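Sulfate adenylyltransferase (Allochromatium vinosum, PDB 4DNX) catalyses the reaction of sulfate with ATP to give adenosine 5'-phosphosulfate and diphosphate, as a dissimilatory ATP sulfurylase of sulfur metabolism. Local coordinates at residues K3-D8 with R284-A289; A44-A49 with Y265-L270; F52-G57 with H280-Q285; G76-V81 with E276-A281. All coordinates share one frame; numbering follows the deposited sequence.

Contact 1: K3-D8 with R284-A289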
# COMPACT_ATOMS: atom_id res chain seq x y z
N LYS A 3 -19.72 -6.30 -10.19
CA LYS A 3 -19.29 -7.62 -9.71
C LYS A 3 -17.90 -8.00 -10.22
O LYS A 3 -17.50 -7.57 -11.30
CB LYS A 3 -20.35 -8.70 -10.06
CG LYS A 3 -20.45 -9.00 -11.56
CD LYS A 3 -21.50 -10.10 -11.86
CE LYS A 3 -21.22 -11.43 -11.11
NZ LYS A 3 -19.86 -12.09 -11.32
N PRO A 4 -17.15 -8.79 -9.44
CA PRO A 4 -15.90 -9.34 -9.95
C PRO A 4 -16.20 -10.26 -11.14
O PRO A 4 -17.35 -10.72 -11.31
CB PRO A 4 -15.35 -10.16 -8.77
CG PRO A 4 -16.10 -9.63 -7.53
CD PRO A 4 -17.43 -9.20 -8.05
N VAL A 5 -15.19 -10.55 -11.95
CA VAL A 5 -15.46 -11.39 -13.10
C VAL A 5 -15.57 -12.85 -12.66
O VAL A 5 -14.65 -13.34 -12.07
CB VAL A 5 -14.36 -11.25 -14.20
CG1 VAL A 5 -14.81 -12.02 -15.46
CG2 VAL A 5 -14.16 -9.76 -14.56
N GLY A 6 -16.70 -13.49 -12.93
CA GLY A 6 -16.82 -14.96 -12.66
C GLY A 6 -17.07 -15.41 -11.23
O GLY A 6 -17.06 -16.62 -10.98
N SER A 7 -17.26 -14.47 -10.30
CA SER A 7 -17.63 -14.79 -8.91
C SER A 7 -18.24 -13.59 -8.21
O SER A 7 -18.14 -12.47 -8.68
CB SER A 7 -16.41 -15.24 -8.10
OG SER A 7 -15.47 -14.18 -8.05
N ASP A 8 -18.85 -13.81 -7.05
CA ASP A 8 -19.46 -12.67 -6.35
C ASP A 8 -18.46 -11.86 -5.52
O ASP A 8 -18.71 -10.68 -5.22
CB ASP A 8 -20.60 -13.16 -5.45
CG ASP A 8 -21.78 -13.75 -6.25
OD1 ASP A 8 -22.01 -13.38 -7.42
OD2 ASP A 8 -22.52 -14.57 -5.66
N ARG A 284 -9.45 -4.72 -14.70
CA ARG A 284 -10.02 -3.45 -14.25
C ARG A 284 -11.41 -3.67 -13.69
O ARG A 284 -11.85 -2.94 -12.78
CB ARG A 284 -10.01 -2.41 -15.39
CG ARG A 284 -8.80 -1.47 -15.36
CD ARG A 284 -7.58 -2.20 -15.54
NE ARG A 284 -6.28 -1.47 -15.48
CZ ARG A 284 -5.40 -1.31 -16.47
NH1 ARG A 284 -5.69 -1.61 -17.74
NH2 ARG A 284 -4.18 -0.83 -16.20
N GLN A 285 -12.16 -4.61 -14.24
CA GLN A 285 -13.48 -4.93 -13.64
C GLN A 285 -13.24 -5.52 -12.26
O GLN A 285 -13.95 -5.16 -11.29
CB GLN A 285 -14.29 -5.89 -14.52
CG GLN A 285 -15.69 -6.18 -13.91
CD GLN A 285 -16.58 -7.03 -14.81
OE1 GLN A 285 -16.61 -6.86 -16.03
NE2 GLN A 285 -17.38 -7.90 -14.18
N ASN A 286 -12.25 -6.42 -12.15
CA ASN A 286 -11.94 -6.98 -10.82
C ASN A 286 -11.59 -5.94 -9.73
O ASN A 286 -11.99 -6.09 -8.59
CB ASN A 286 -10.85 -8.07 -10.91
CG ASN A 286 -11.44 -9.41 -11.28
OD1 ASN A 286 -12.63 -9.65 -11.08
ND2 ASN A 286 -10.59 -10.32 -11.76
N MET A 287 -10.89 -4.88 -10.11
CA MET A 287 -10.52 -3.82 -9.18
C MET A 287 -11.71 -2.86 -8.88
O MET A 287 -11.63 -2.12 -7.90
CB MET A 287 -9.25 -3.11 -9.64
CG MET A 287 -9.54 -1.96 -10.53
SD MET A 287 -7.97 -1.32 -11.20
CE MET A 287 -8.61 0.17 -12.02
N GLY A 288 -12.84 -2.96 -9.63
CA GLY A 288 -14.04 -2.19 -9.30
C GLY A 288 -14.38 -1.06 -10.27
O GLY A 288 -15.34 -0.31 -10.03
N ALA A 289 -13.61 -0.93 -11.35
CA ALA A 289 -13.92 0.10 -12.35
C ALA A 289 -15.13 -0.32 -13.17
O ALA A 289 -15.30 -1.52 -13.47
CB ALA A 289 -12.72 0.36 -13.27
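At the C-terminal end of helix 274-287, which closes in a Schellman motif at Gly288, two neighbouring amide side chains, Gln285 and Asn286, hold the N-terminal strip Lys3-Val5 of the PUA-like part against the Rossmann-like ATP-sulfurylase domain. The evidence is a pair of hydrogen bonds running in opposite senses. Gln285 NE2 donates to Lys3 O at 2.9 Å, with an N-H...O angle of 159° and the acceptor close to the amide plane of Gln285. Asn286 OD1 in turn accepts from Val5 N at 2.8 Å, a nearly straight bond (168°). Gln285 gets there because CG stands anti to its backbone N (chi1 -178°) and the chain stays extended beyond it. Its other amide atom, OE1, takes the backbone N-H groups of Ala324 and Ile325, while Asn286 ND2 is given to Tyr51 O, which orients both buried amides. Val5 lies across the Gln285 side chain at about a right angle, CG2 resting 3.7 Å from Gln285 CD. The bent Lys3 chain folds back on its own segment, where Lys3 NZ reaches Pro4 O at 2.9 Å, nearly along the C=O axis.

Contact 2: A44-A49 with Y265-L270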
# COMPACT_ATOMS: atom_id res chain seq x y z
N ALA A 44 1.99 -14.49 -11.28
CA ALA A 44 1.77 -14.87 -9.88
C ALA A 44 1.42 -13.68 -9.01
O ALA A 44 0.60 -13.78 -8.11
CB ALA A 44 3.04 -15.58 -9.29
N VAL A 45 2.05 -12.53 -9.28
CA VAL A 45 1.75 -11.31 -8.52
C VAL A 45 0.30 -10.89 -8.80
O VAL A 45 -0.44 -10.53 -7.82
CB VAL A 45 2.74 -10.18 -8.84
CG1 VAL A 45 2.27 -8.87 -8.20
CG2 VAL A 45 4.09 -10.50 -8.27
N MET A 46 -0.12 -10.95 -10.08
CA MET A 46 -1.50 -10.55 -10.48
C MET A 46 -2.51 -11.52 -9.82
O MET A 46 -3.57 -11.09 -9.33
CB MET A 46 -1.69 -10.50 -12.01
CG MET A 46 -0.84 -9.39 -12.69
SD MET A 46 -1.52 -7.73 -12.30
CE MET A 46 -2.80 -7.65 -13.49
N LEU A 47 -2.19 -12.81 -9.82
CA LEU A 47 -3.05 -13.77 -9.11
C LEU A 47 -3.11 -13.49 -7.59
O LEU A 47 -4.20 -13.56 -6.96
CB LEU A 47 -2.49 -15.20 -9.33
CG LEU A 47 -2.87 -15.79 -10.72
CD1 LEU A 47 -1.92 -16.97 -10.99
CD2 LEU A 47 -4.33 -16.21 -10.73
N GLY A 48 -1.96 -13.23 -6.98
CA GLY A 48 -1.87 -12.91 -5.54
C GLY A 48 -2.70 -11.69 -5.18
O GLY A 48 -3.32 -11.67 -4.13
N ALA A 49 -2.73 -10.71 -6.09
CA ALA A 49 -3.31 -9.37 -5.80
C ALA A 49 -4.79 -9.31 -6.20
O ALA A 49 -5.43 -8.26 -6.02
CB ALA A 49 -2.52 -8.31 -6.57
N TYR A 265 0.12 -1.13 -10.52
CA TYR A 265 0.11 -2.58 -10.47
C TYR A 265 1.36 -3.08 -11.19
O TYR A 265 2.03 -2.33 -11.88
CB TYR A 265 -1.16 -3.14 -11.14
CG TYR A 265 -1.19 -2.95 -12.65
CD1 TYR A 265 -1.39 -1.70 -13.21
CD2 TYR A 265 -0.90 -4.04 -13.50
CE1 TYR A 265 -1.39 -1.54 -14.56
CE2 TYR A 265 -0.88 -3.88 -14.88
CZ TYR A 265 -1.11 -2.62 -15.39
OH TYR A 265 -1.14 -2.46 -16.75
N GLY A 266 1.64 -4.37 -11.00
CA GLY A 266 2.85 -4.97 -11.62
C GLY A 266 2.52 -6.19 -12.47
O GLY A 266 1.95 -7.16 -11.97
N PHE A 267 2.91 -6.12 -13.76
CA PHE A 267 2.63 -7.19 -14.74
C PHE A 267 3.43 -6.87 -16.03
O PHE A 267 3.40 -5.74 -16.52
CB PHE A 267 1.13 -7.19 -15.09
CG PHE A 267 0.74 -8.26 -16.09
CD1 PHE A 267 0.84 -9.63 -15.76
CD2 PHE A 267 0.26 -7.90 -17.35
CE1 PHE A 267 0.45 -10.61 -16.70
CE2 PHE A 267 -0.12 -8.87 -18.28
CZ PHE A 267 -0.02 -10.25 -17.93
N ASP A 268 4.15 -7.85 -16.58
CA ASP A 268 4.97 -7.55 -17.78
C ASP A 268 4.05 -7.35 -18.98
O ASP A 268 3.19 -8.18 -19.25
CB ASP A 268 5.99 -8.66 -18.05
CG ASP A 268 7.16 -8.65 -17.06
OD1 ASP A 268 7.36 -7.64 -16.34
OD2 ASP A 268 7.92 -9.66 -17.00
N MET A 269 4.26 -6.25 -19.70
CA MET A 269 3.50 -6.00 -20.93
C MET A 269 3.63 -7.14 -21.95
O MET A 269 4.75 -7.67 -22.18
CB MET A 269 4.00 -4.71 -21.61
CG MET A 269 3.75 -3.43 -20.83
SD MET A 269 4.77 -2.06 -21.52
CE MET A 269 4.06 -1.89 -23.16
N LEU A 270 2.51 -7.51 -22.58
CA LEU A 270 2.52 -8.51 -23.65
C LEU A 270 2.72 -7.94 -25.06
O LEU A 270 3.04 -8.67 -26.02
CB LEU A 270 1.22 -9.34 -23.63
CG LEU A 270 0.87 -10.07 -22.33
CD1 LEU A 270 -0.52 -10.64 -22.41
CD2 LEU A 270 1.87 -11.22 -22.08
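Met46, on helix 38-48 of the PUA-like part, packs its thioether against residues 265-267, on and just after strand 260-266, an outermost strand of the parallel Rossmann-like sheet, and makes Met-aromatic contacts with Tyr265 and Phe267. In the first shell, the closest approach to the sulfur is from backbone: Gly266 O lies 3.5 Å from Met46 SD and 4.2 Å from Val45 CG1. Met46 SD is 5.2 Å from the centroid of the Tyr265 ring and 76° off the ring normal, which places it at the ring edge beside CD2. To Phe267 the sulfur comes obliquely, while Met46 CG packs 3.5 Å from Phe267 CD1. Bends at chi2 (-72°) and chi3 (-82°) curl the Met46 chain, and CE ends 4.1 Å from Tyr265 CD2. An alanine here would remove CG, SD and CE and probably leave a gap beside the Tyr265 and Phe267 rings, which would lose their sulfur contacts. In the second shell, Tyr265 stacks on His227 and meets the Phe283 ring, and Phe267 is edge-to-face with Phe52. Phe52 and Phe283 also touch the Met46 side chain. Farther out, Tyr265 OH makes a weak hydrogen bond to Gln199 OE1.

Contact 3: F52-G57 with H280-Q285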
# COMPACT_ATOMS: atom_id res chain seq x y z
N PHE A 52 -6.45 -11.33 -11.28
CA PHE A 52 -6.84 -12.44 -12.16
C PHE A 52 -7.83 -13.38 -11.47
O PHE A 52 -7.98 -14.56 -11.82
CB PHE A 52 -5.59 -13.20 -12.65
CG PHE A 52 -4.72 -12.42 -13.62
CD1 PHE A 52 -5.10 -11.19 -14.19
CD2 PHE A 52 -3.48 -12.94 -13.93
CE1 PHE A 52 -4.25 -10.53 -15.09
CE2 PHE A 52 -2.60 -12.27 -14.84
CZ PHE A 52 -2.97 -11.08 -15.39
N SER A 53 -8.58 -12.83 -10.51
CA SER A 53 -9.62 -13.62 -9.89
C SER A 53 -10.74 -14.07 -10.84
O SER A 53 -11.02 -13.34 -11.82
CB SER A 53 -10.32 -12.74 -8.80
OG SER A 53 -11.41 -13.44 -8.18
N PRO A 54 -10.97 -15.38 -10.85
CA PRO A 54 -11.08 -16.20 -9.65
C PRO A 54 -10.10 -17.36 -9.89
O PRO A 54 -10.23 -18.43 -9.27
CB PRO A 54 -12.53 -16.70 -9.66
CG PRO A 54 -12.83 -16.86 -11.09
CD PRO A 54 -12.12 -15.67 -11.75
N LEU A 55 -9.13 -17.18 -10.80
CA LEU A 55 -8.24 -18.31 -11.13
C LEU A 55 -7.32 -18.68 -9.97
O LEU A 55 -6.90 -17.83 -9.18
CB LEU A 55 -7.41 -18.00 -12.39
CG LEU A 55 -8.11 -18.25 -13.74
CD1 LEU A 55 -9.38 -17.48 -13.89
CD2 LEU A 55 -7.16 -17.85 -14.86
N ASP A 56 -6.98 -19.98 -9.88
CA ASP A 56 -6.20 -20.44 -8.70
C ASP A 56 -4.71 -20.59 -8.88
O ASP A 56 -3.99 -20.74 -7.90
CB ASP A 56 -6.78 -21.74 -8.09
CG ASP A 56 -6.63 -22.93 -8.97
OD1 ASP A 56 -5.81 -22.92 -9.93
OD2 ASP A 56 -7.34 -23.94 -8.68
N GLY A 57 -4.24 -20.50 -10.12
CA GLY A 57 -2.82 -20.73 -10.39
C GLY A 57 -2.53 -20.90 -11.86
O GLY A 57 -3.21 -20.33 -12.70
N HIS A 280 -6.78 -6.32 -19.99
CA HIS A 280 -6.89 -5.03 -19.26
C HIS A 280 -8.30 -4.77 -18.75
O HIS A 280 -8.44 -4.41 -17.59
CB HIS A 280 -6.49 -3.88 -20.16
CG HIS A 280 -5.02 -3.79 -20.42
ND1 HIS A 280 -4.51 -2.90 -21.36
CD2 HIS A 280 -3.97 -4.45 -19.89
CE1 HIS A 280 -3.18 -3.03 -21.38
NE2 HIS A 280 -2.83 -3.96 -20.50
N ALA A 281 -9.31 -4.98 -19.59
CA ALA A 281 -10.71 -4.81 -19.17
C ALA A 281 -11.07 -5.79 -18.05
O ALA A 281 -11.71 -5.43 -17.04
CB ALA A 281 -11.67 -4.91 -20.37
N TYR A 282 -10.59 -7.02 -18.20
CA TYR A 282 -10.87 -8.06 -17.20
C TYR A 282 -10.38 -7.65 -15.81
O TYR A 282 -11.17 -7.65 -14.83
CB TYR A 282 -10.18 -9.32 -17.66
CG TYR A 282 -10.47 -10.55 -16.80
CD1 TYR A 282 -9.86 -10.70 -15.55
CD2 TYR A 282 -11.33 -11.52 -17.26
CE1 TYR A 282 -10.17 -11.84 -14.74
CE2 TYR A 282 -11.63 -12.66 -16.51
CZ TYR A 282 -11.05 -12.80 -15.24
OH TYR A 282 -11.37 -13.91 -14.49
N PHE A 283 -9.10 -7.28 -15.69
CA PHE A 283 -8.59 -6.96 -14.36
C PHE A 283 -9.06 -5.62 -13.79
O PHE A 283 -9.14 -5.45 -12.56
CB PHE A 283 -7.08 -7.25 -14.16
CG PHE A 283 -6.12 -6.37 -14.93
CD1 PHE A 283 -5.76 -5.11 -14.45
CD2 PHE A 283 -5.41 -6.93 -16.00
CE1 PHE A 283 -4.75 -4.34 -15.14
CE2 PHE A 283 -4.42 -6.20 -16.71
CZ PHE A 283 -4.08 -4.91 -16.27
N ARG A 284 -9.45 -4.72 -14.70
CA ARG A 284 -10.02 -3.45 -14.25
C ARG A 284 -11.41 -3.67 -13.69
O ARG A 284 -11.85 -2.94 -12.78
CB ARG A 284 -10.01 -2.41 -15.39
CG ARG A 284 -8.80 -1.47 -15.36
CD ARG A 284 -7.58 -2.20 -15.54
NE ARG A 284 -6.28 -1.47 -15.48
CZ ARG A 284 -5.40 -1.31 -16.47
NH1 ARG A 284 -5.69 -1.61 -17.74
NH2 ARG A 284 -4.18 -0.83 -16.20
N GLN A 285 -12.16 -4.61 -14.24
CA GLN A 285 -13.48 -4.93 -13.64
C GLN A 285 -13.24 -5.52 -12.26
O GLN A 285 -13.95 -5.16 -11.29
CB GLN A 285 -14.29 -5.89 -14.52
CG GLN A 285 -15.69 -6.18 -13.91
CD GLN A 285 -16.58 -7.03 -14.81
OE1 GLN A 285 -16.61 -6.86 -16.03
NE2 GLN A 285 -17.38 -7.90 -14.18
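The first torsions of Tyr282 and Phe283, adjacent on helix 274-287, add to their different positions round the helix in bringing them to different parts of the loop 52-57. Tyr282 CG is anti to its backbone N (chi1 -175°), whereas Phe283 CG sits between the backbone N and the carbonyl carbon (chi1 68°). The Tyr282 ring reaches the loop with its hydroxyl foremost, and Tyr282 OH donates to Ser53 O at 2.8 Å. The hydroxyl is tilted 34° from the carbonyl plane. Ser53 O also receives Asn286 ND2, so this buried carbonyl is gripped by two donors from one helix. Around the hydroxyl, Pro54 CD approaches to 3.3 Å and Leu55 CD1 to 4.1 Å. A phenylalanine in place of Tyr282 would probably leave Ser53 O with Asn286 as its remaining helix donor and give Pro54 CD a looser fit. Phe52 and Phe283 lie side by side and point the same way; Phe283 CD2 is in the plane of the Phe52 ring, at its edge, 3.9 Å from Phe52 CE1. Phe79 meets both Tyr282 and Phe52 edge-to-face, extending the aromatic cluster. The arrangement is an interdomain packing core, in which a helix of the Rossmann-like ATP-sulfurylase domain docks against a loop of the PUA-like part through one hydroxyl-to-carbonyl bond and a group of aromatic rings.

Contact 4: G76-V81 with E276-A281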
# COMPACT_ATOMS: atom_id res chain seq x y z
N GLY A 76 -15.08 -23.78 -19.17
CA GLY A 76 -16.00 -22.77 -19.64
C GLY A 76 -15.85 -21.39 -19.02
O GLY A 76 -16.47 -20.45 -19.52
N ARG A 77 -15.04 -21.25 -17.97
CA ARG A 77 -14.77 -19.90 -17.39
C ARG A 77 -14.11 -18.96 -18.42
O ARG A 77 -13.22 -19.40 -19.15
CB ARG A 77 -13.86 -19.98 -16.14
CG ARG A 77 -14.53 -20.52 -14.87
CD ARG A 77 -13.51 -20.73 -13.72
NE ARG A 77 -12.60 -21.83 -14.06
CZ ARG A 77 -11.43 -22.07 -13.47
NH1 ARG A 77 -10.99 -21.31 -12.48
NH2 ARG A 77 -10.69 -23.10 -13.88
N PHE A 78 -14.53 -17.70 -18.47
CA PHE A 78 -13.88 -16.71 -19.32
C PHE A 78 -12.50 -16.30 -18.74
O PHE A 78 -12.38 -15.90 -17.56
CB PHE A 78 -14.78 -15.48 -19.44
CG PHE A 78 -14.16 -14.36 -20.20
CD1 PHE A 78 -13.89 -14.49 -21.58
CD2 PHE A 78 -13.86 -13.14 -19.56
CE1 PHE A 78 -13.28 -13.41 -22.30
CE2 PHE A 78 -13.27 -12.09 -20.29
CZ PHE A 78 -12.99 -12.23 -21.65
N PHE A 79 -11.47 -16.38 -19.58
CA PHE A 79 -10.16 -15.79 -19.29
C PHE A 79 -9.35 -15.57 -20.58
O PHE A 79 -9.13 -16.50 -21.35
CB PHE A 79 -9.38 -16.57 -18.25
CG PHE A 79 -8.27 -15.75 -17.63
CD1 PHE A 79 -8.54 -14.84 -16.58
CD2 PHE A 79 -6.97 -15.78 -18.19
CE1 PHE A 79 -7.56 -14.05 -16.05
CE2 PHE A 79 -5.96 -14.96 -17.67
CZ PHE A 79 -6.24 -14.09 -16.56
N PRO A 80 -8.91 -14.33 -20.83
CA PRO A 80 -8.47 -13.97 -22.18
C PRO A 80 -7.08 -14.36 -22.64
O PRO A 80 -6.86 -14.32 -23.85
CB PRO A 80 -8.62 -12.44 -22.22
CG PRO A 80 -8.59 -11.99 -20.85
CD PRO A 80 -9.04 -13.14 -19.95
N VAL A 81 -6.16 -14.68 -21.75
CA VAL A 81 -4.81 -15.13 -22.16
C VAL A 81 -4.35 -16.33 -21.33
O VAL A 81 -4.73 -16.50 -20.19
CB VAL A 81 -3.73 -13.99 -22.06
CG1 VAL A 81 -4.15 -12.77 -22.89
CG2 VAL A 81 -3.46 -13.64 -20.60
N GLU A 276 -4.61 -8.00 -25.51
CA GLU A 276 -4.18 -7.50 -24.23
C GLU A 276 -5.22 -6.51 -23.68
O GLU A 276 -5.40 -6.43 -22.47
CB GLU A 276 -2.80 -6.86 -24.33
CG GLU A 276 -2.22 -6.48 -23.00
CD GLU A 276 -0.72 -6.26 -23.05
OE1 GLU A 276 -0.24 -6.01 -24.17
OE2 GLU A 276 -0.07 -6.35 -21.97
N ALA A 277 -5.91 -5.80 -24.60
CA ALA A 277 -6.96 -4.86 -24.18
C ALA A 277 -8.08 -5.62 -23.45
O ALA A 277 -8.65 -5.11 -22.48
CB ALA A 277 -7.51 -4.07 -25.40
N VAL A 278 -8.40 -6.84 -23.90
CA VAL A 278 -9.41 -7.64 -23.20
C VAL A 278 -8.92 -8.03 -21.79
O VAL A 278 -9.71 -8.01 -20.80
CB VAL A 278 -9.81 -8.90 -24.02
CG1 VAL A 278 -10.87 -9.69 -23.26
CG2 VAL A 278 -10.34 -8.43 -25.41
N LEU A 279 -7.66 -8.43 -21.69
CA LEU A 279 -7.07 -8.72 -20.38
C LEU A 279 -7.15 -7.49 -19.45
O LEU A 279 -7.53 -7.62 -18.26
CB LEU A 279 -5.62 -9.17 -20.55
CG LEU A 279 -4.97 -9.58 -19.23
CD1 LEU A 279 -5.70 -10.81 -18.63
CD2 LEU A 279 -3.46 -9.88 -19.49
N HIS A 280 -6.78 -6.32 -19.99
CA HIS A 280 -6.89 -5.03 -19.26
C HIS A 280 -8.30 -4.77 -18.75
O HIS A 280 -8.44 -4.41 -17.59
CB HIS A 280 -6.49 -3.88 -20.16
CG HIS A 280 -5.02 -3.79 -20.42
ND1 HIS A 280 -4.51 -2.90 -21.36
CD2 HIS A 280 -3.97 -4.45 -19.89
CE1 HIS A 280 -3.18 -3.03 -21.38
NE2 HIS A 280 -2.83 -3.96 -20.50
N ALA A 281 -9.31 -4.98 -19.59
CA ALA A 281 -10.71 -4.81 -19.17
C ALA A 281 -11.07 -5.79 -18.05
O ALA A 281 -11.71 -5.43 -17.04
CB ALA A 281 -11.67 -4.91 -20.37
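Pro80 is the loop's bump in this interface, an apolar docking of the loop 76-81 of the PUA-like part on helix 274-287 of the Rossmann-like domain. Its ring presses into the hollow between Val278 and Leu279, two consecutive helix residues. Pro80 CB meets Val278 CG1 at 3.7 Å, while Pro80 CG reaches past the side chain to the backbone CA of Leu279, at 3.6 Å. The fit therefore engages backbone as well as side chain, in keeping with Pro80 and Leu279 being the pair whose CA atoms are nearest across the segments. The converse bump, and the larger one, is the Leu279 side chain, which enters a recess formed by Phe79, Pro80 and Val81. One methyl, CD1, faces Pro80 CG and also approaches Phe79 CZ obliquely at 3.9 Å; the other, CD2, lies 3.9 Å from Val81 CG2, the two side chains crossing at about a right angle. Chi1 of Leu279 (-176°) puts CG anti to the backbone N, and chi2 sets the two methyls. The loop also packs on itself: Pro80 CD lies over one face of Phe79, offset toward the rim. Outside the two segments, Val278 touches Ile313 and Phe314 of helix 309-316, and Pro80 O accepts a hydrogen bond from Arg275 NH1. At the flank of the interface, Val278 CG1 rests over the seam between Pro80 CB and the edge of the Phe78 ring, in whose plane it lies 3.7 Å from Phe78 CZ.

All four contacts join the PUA-like part to the Rossmann-like ATP-sulfurylase domain. Contacts 4, 3 and 1 follow one another along helix 274-287, whereas contact 2 uses strand 260-266, which precedes that helix in the chain. The three N-terminal segments that meet the helix do so in reverse order, 3-8 at its C-terminal end, then 52-57, and 76-81 nearest its start. Centres lie about 7 Å apart for contacts 1 and 3, about 8 Å for 3 and 4, and about 16 Å for 1 and 2. Contact 3 touches each of the others, through Ser53, Phe52 and Phe79 among others, making one continuous buried interface that ties four separate N-terminal segments to one helix and its preceding strand.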